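Local coordinates for protein beta-N-acetylhexosaminidase (Microbacterium sp. HJ5, PDB 7BWG) that probably hydrolyses terminal non-reducing N-acetyl-D-hexosamine residues of N-acetyl-beta-D-hexosaminides, as a salt-tolerant beta-N-acetylglucosaminidase of glycoside hydrolase family 20, at residues A[19-31]-A[485-498]. Sequence-based numbering, arbitrary orientation.
Sequences LPAVVPAPAAIEQ and LRTWESFRARVGAL
The N-terminal segment 19-31, whose strand 28-31 joins the sheet of the small domain of this family 20 glycosidase, packs against helix 488-497, with V23 and A25 on R494. From the helix, R494 reaches across to the loop 21-25; its chain bends at chi3 (-84°), which turns the guanidinium against the methyl of A25. That CB sits over one face of the group, 3.5 Å from R494 CZ. The V22 carbonyl oxygen lies at the guanidinium edge, where R494 NH1 makes a weak hydrogen bond to V22 O at 3.2 Å, bent to 135° at the hydrogen. The other nitrogens turn back to their own segment: R494 NE donates to S490 OG in the guanidinium plane, and R494 NH2 reaches L485 O at 3.0 Å from above the carbonyl plane. E473 of helix 467-475 forms a salt bridge with R494 NH1 and also accepts a hydrogen bond from the backbone N of A25. V23 CG2 rests on R494 CB at 3.6 Å, with V23 CB against L498 CD1, and A21 CB touches A497 CB at 3.8 Å. Beyond the arginine, L485 CD1 meets I29 CG2 at 3.8 Å, and its CD2 lies against L19 CD2. With all three nitrogens engaged, the buried guanidinium is fixed in rotation and its charge is probably balanced by E473, whose OE1, taking both R494 NH1 and A25 N, links helix 467-475 to helix 488-497 and to the loop 21-25.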
loop_
_atom_site.group_PDB
_atom_site.type_symbol
_atom_site.label_atom_id
_atom_site.label_comp_id
_atom_site.label_asym_id
_atom_site.label_seq_id
_atom_site.Cartn_x
_atom_site.Cartn_y
_atom_site.Cartn_z
ATOM N N LEU A 19 23.382 -28.140 -30.928
ATOM C CA LEU A 19 22.511 -27.009 -30.626
ATOM C C LEU A 19 22.854 -26.419 -29.261
ATOM O O LEU A 19 22.951 -27.148 -28.272
ATOM C CB LEU A 19 21.043 -27.435 -30.674
ATOM C CG LEU A 19 20.005 -26.312 -30.702
ATOM C CD1 LEU A 19 20.028 -25.592 -32.041
ATOM C CD2 LEU A 19 18.623 -26.865 -30.419
ATOM N N PRO A 20 23.038 -25.101 -29.211
ATOM C CA PRO A 20 23.473 -24.460 -27.962
ATOM C C PRO A 20 22.434 -24.610 -26.861
ATOM O O PRO A 20 21.257 -24.289 -27.042
ATOM C CB PRO A 20 23.665 -22.993 -28.366
ATOM C CG PRO A 20 23.786 -23.007 -29.860
ATOM C CD PRO A 20 22.917 -24.134 -30.315
ATOM N N ALA A 21 22.885 -25.094 -25.705
ATOM C CA ALA A 21 21.991 -25.395 -24.595
ATOM C C ALA A 21 21.626 -24.126 -23.834
ATOM O O ALA A 21 22.503 -23.339 -23.464
ATOM C CB ALA A 21 22.640 -26.407 -23.653
ATOM N N VAL A 22 20.330 -23.940 -23.593
ATOM C CA VAL A 22 19.811 -22.803 -22.835
ATOM C C VAL A 22 18.550 -23.249 -22.106
ATOM O O VAL A 22 17.662 -23.863 -22.707
ATOM C CB VAL A 22 19.519 -21.588 -23.740
ATOM C CG1 VAL A 22 20.795 -20.814 -24.033
ATOM C CG2 VAL A 22 18.867 -22.041 -25.034
ATOM N N VAL A 23 18.471 -22.946 -20.813
ATOM C CA VAL A 23 17.326 -23.329 -19.987
ATOM C C VAL A 23 16.755 -22.083 -19.318
ATOM O O VAL A 23 17.510 -21.321 -18.698
ATOM C CB VAL A 23 17.721 -24.385 -18.941
ATOM C CG1 VAL A 23 16.499 -24.857 -18.166
ATOM C CG2 VAL A 23 18.414 -25.561 -19.605
ATOM N N PRO A 24 15.435 -21.834 -19.393
ATOM C CA PRO A 24 14.389 -22.651 -20.023
ATOM C C PRO A 24 14.493 -22.691 -21.543
ATOM O O PRO A 24 14.982 -21.736 -22.147
ATOM C CB PRO A 24 13.087 -21.954 -19.598
ATOM C CG PRO A 24 13.467 -21.033 -18.486
ATOM C CD PRO A 24 14.873 -20.630 -18.762
ATOM N N ALA A 25 14.041 -23.787 -22.139
ATOM C CA ALA A 25 14.079 -23.946 -23.584
ATOM C C ALA A 25 13.294 -22.824 -24.253
ATOM O O ALA A 25 12.087 -22.686 -23.999
ATOM C CB ALA A 25 13.510 -25.303 -23.990
ATOM N N PRO A 26 13.924 -22.006 -25.090
ATOM C CA PRO A 26 13.200 -20.908 -25.737
ATOM C C PRO A 26 12.127 -21.424 -26.683
ATOM O O PRO A 26 12.102 -22.595 -27.069
ATOM C CB PRO A 26 14.296 -20.153 -26.500
ATOM C CG PRO A 26 15.584 -20.587 -25.870
ATOM C CD PRO A 26 15.359 -21.993 -25.414
ATOM N N ALA A 27 11.223 -20.515 -27.053
ATOM C CA ALA A 27 10.131 -20.878 -27.950
ATOM C C ALA A 27 10.654 -21.242 -29.335
ATOM O O ALA A 27 10.265 -22.266 -29.908
ATOM C CB ALA A 27 9.120 -19.733 -28.035
ATOM N N ALA A 28 11.539 -20.414 -29.886
ATOM C CA ALA A 28 12.129 -20.650 -31.198
ATOM C C ALA A 28 13.630 -20.429 -31.099
ATOM O O ALA A 28 14.076 -19.338 -30.727
ATOM C CB ALA A 28 11.516 -19.729 -32.257
ATOM N N ILE A 29 14.405 -21.460 -31.426
ATOM C CA ILE A 29 15.861 -21.399 -31.366
ATOM C C ILE A 29 16.422 -22.144 -32.569
ATOM O O ILE A 29 16.000 -23.267 -32.865
ATOM C CB ILE A 29 16.405 -21.984 -30.046
ATOM C CG1 ILE A 29 17.934 -22.052 -30.072
ATOM C CG2 ILE A 29 15.793 -23.352 -29.759
ATOM C CD1 ILE A 29 18.566 -21.993 -28.703
ATOM N N GLU A 30 17.362 -21.515 -33.273
ATOM C CA GLU A 30 17.943 -22.101 -34.470
ATOM C C GLU A 30 19.382 -21.631 -34.613
ATOM O O GLU A 30 19.675 -20.445 -34.437
ATOM C CB GLU A 30 17.141 -21.727 -35.722
ATOM N N GLN A 31 20.270 -22.566 -34.938
ATOM C CA GLN A 31 21.670 -22.235 -35.156
ATOM C C GLN A 31 21.825 -21.348 -36.389
ATOM O O GLN A 31 20.931 -21.245 -37.234
ATOM C CB GLN A 31 22.504 -23.507 -35.312
ATOM N N LEU A 485 11.971 -28.565 -27.487
ATOM C CA LEU A 485 13.011 -29.311 -26.789
ATOM C C LEU A 485 12.513 -29.744 -25.417
ATOM O O LEU A 485 13.310 -30.039 -24.521
ATOM C CB LEU A 485 14.281 -28.471 -26.643
ATOM C CG LEU A 485 14.850 -27.719 -27.848
ATOM C CD1 LEU A 485 14.354 -26.284 -27.879
ATOM C CD2 LEU A 485 16.365 -27.755 -27.781
ATOM N N ARG A 486 11.194 -29.779 -25.246
ATOM C CA ARG A 486 10.589 -30.037 -23.942
ATOM C C ARG A 486 10.338 -31.533 -23.746
ATOM O O ARG A 486 9.220 -31.996 -23.523
ATOM C CB ARG A 486 9.310 -29.224 -23.789
ATOM C CG ARG A 486 9.573 -27.786 -23.388
ATOM C CD ARG A 486 8.763 -27.396 -22.169
ATOM N NE ARG A 486 8.865 -28.371 -21.088
ATOM C CZ ARG A 486 8.016 -28.440 -20.069
ATOM N NH1 ARG A 486 7.000 -27.590 -19.995
ATOM N NH2 ARG A 486 8.179 -29.357 -19.124
ATOM N N THR A 487 11.424 -32.293 -23.838
ATOM C CA THR A 487 11.427 -33.705 -23.502
ATOM C C THR A 487 12.470 -33.952 -22.420
ATOM O O THR A 487 13.394 -33.158 -22.227
ATOM C CB THR A 487 11.717 -34.585 -24.727
ATOM O OG1 THR A 487 11.840 -35.951 -24.315
ATOM C CG2 THR A 487 13.001 -34.152 -25.410
ATOM N N TRP A 488 12.306 -35.066 -21.701
ATOM C CA TRP A 488 13.239 -35.378 -20.624
ATOM C C TRP A 488 14.649 -35.602 -21.153
ATOM O O TRP A 488 15.627 -35.259 -20.478
ATOM C CB TRP A 488 12.765 -36.605 -19.843
ATOM C CG TRP A 488 13.801 -37.129 -18.891
ATOM C CD1 TRP A 488 14.296 -38.399 -18.838
ATOM C CD2 TRP A 488 14.473 -36.392 -17.858
ATOM N NE1 TRP A 488 15.234 -38.500 -17.839
ATOM C CE2 TRP A 488 15.360 -37.282 -17.222
ATOM C CE3 TRP A 488 14.409 -35.068 -17.410
ATOM C CZ2 TRP A 488 16.178 -36.891 -16.163
ATOM C CZ3 TRP A 488 15.221 -34.684 -16.358
ATOM C CH2 TRP A 488 16.093 -35.592 -15.747
ATOM N N GLU A 489 14.775 -36.161 -22.358
ATOM C CA GLU A 489 16.098 -36.417 -22.917
ATOM C C GLU A 489 16.825 -35.115 -23.235
ATOM O O GLU A 489 18.047 -35.025 -23.071
ATOM C CB GLU A 489 15.979 -37.289 -24.168
ATOM C CG GLU A 489 15.722 -38.769 -23.889
ATOM C CD GLU A 489 14.388 -39.019 -23.206
ATOM O OE1 GLU A 489 13.386 -38.389 -23.606
ATOM O OE2 GLU A 489 14.341 -39.844 -22.270
ATOM N N SER A 490 16.090 -34.093 -23.681
ATOM C CA SER A 490 16.715 -32.816 -24.010
ATOM C C SER A 490 16.958 -31.971 -22.765
ATOM O O SER A 490 18.010 -31.332 -22.645
ATOM C CB SER A 490 15.851 -32.049 -25.012
ATOM O OG SER A 490 16.362 -30.746 -25.242
ATOM N N PHE A 491 15.996 -31.949 -21.838
ATOM C CA PHE A 491 16.177 -31.196 -20.600
ATOM C C PHE A 491 17.417 -31.673 -19.855
ATOM O O PHE A 491 18.279 -30.868 -19.486
ATOM C CB PHE A 491 14.932 -31.320 -19.719
ATOM C CG PHE A 491 15.068 -30.654 -18.375
ATOM C CD1 PHE A 491 14.825 -29.298 -18.231
ATOM C CD2 PHE A 491 15.435 -31.384 -17.255
ATOM C CE1 PHE A 491 14.948 -28.683 -16.998
ATOM C CE2 PHE A 491 15.560 -30.774 -16.020
ATOM C CZ PHE A 491 15.316 -29.422 -15.892
ATOM N N ARG A 492 17.535 -32.988 -19.649
ATOM C CA ARG A 492 18.690 -33.543 -18.950
ATOM C C ARG A 492 20.006 -33.205 -19.640
ATOM O O ARG A 492 21.060 -33.275 -19.000
ATOM C CB ARG A 492 18.550 -35.061 -18.823
ATOM N N ALA A 493 19.976 -32.848 -20.921
ATOM C CA ALA A 493 21.196 -32.444 -21.606
ATOM C C ALA A 493 21.474 -30.954 -21.451
ATOM O O ALA A 493 22.630 -30.555 -21.276
ATOM C CB ALA A 493 21.116 -32.807 -23.091
ATOM N N ARG A 494 20.430 -30.125 -21.496
ATOM C CA ARG A 494 20.620 -28.679 -21.465
ATOM C C ARG A 494 20.927 -28.174 -20.058
ATOM O O ARG A 494 21.820 -27.338 -19.881
ATOM C CB ARG A 494 19.382 -27.981 -22.029
ATOM C CG ARG A 494 19.064 -28.361 -23.466
ATOM C CD ARG A 494 17.897 -27.556 -24.015
ATOM N NE ARG A 494 16.607 -28.137 -23.655
ATOM C CZ ARG A 494 15.796 -27.642 -22.726
ATOM N NH1 ARG A 494 16.135 -26.546 -22.060
ATOM N NH2 ARG A 494 14.641 -28.239 -22.465
ATOM N N VAL A 495 20.202 -28.664 -19.049
ATOM C CA VAL A 495 20.478 -28.238 -17.682
ATOM C C VAL A 495 21.788 -28.835 -17.175
ATOM O O VAL A 495 22.399 -28.286 -16.250
ATOM C CB VAL A 495 19.281 -28.582 -16.767
ATOM C CG1 VAL A 495 19.075 -30.075 -16.667
ATOM C CG2 VAL A 495 19.458 -27.977 -15.387
ATOM N N GLY A 496 22.256 -29.930 -17.780
ATOM C CA GLY A 496 23.572 -30.453 -17.458
ATOM C C GLY A 496 24.718 -29.653 -18.033
ATOM O O GLY A 496 25.823 -29.691 -17.484
ATOM N N ALA A 497 24.482 -28.935 -19.131
ATOM C CA ALA A 497 25.506 -28.069 -19.699
ATOM C C ALA A 497 25.678 -26.779 -18.910
ATOM O O ALA A 497 26.739 -26.151 -18.999
ATOM C CB ALA A 497 25.174 -27.745 -21.157
ATOM N N LEU A 498 24.666 -26.375 -18.144
ATOM C CA LEU A 498 24.745 -25.167 -17.332
ATOM C C LEU A 498 25.433 -25.395 -15.995
ATOM O O LEU A 498 25.493 -24.464 -15.183
ATOM C CB LEU A 498 23.342 -24.598 -17.097
ATOM C CG LEU A 498 22.451 -24.426 -18.329
ATOM C CD1 LEU A 498 21.170 -23.702 -17.956
ATOM C CD2 LEU A 498 23.189 -23.682 -19.433
#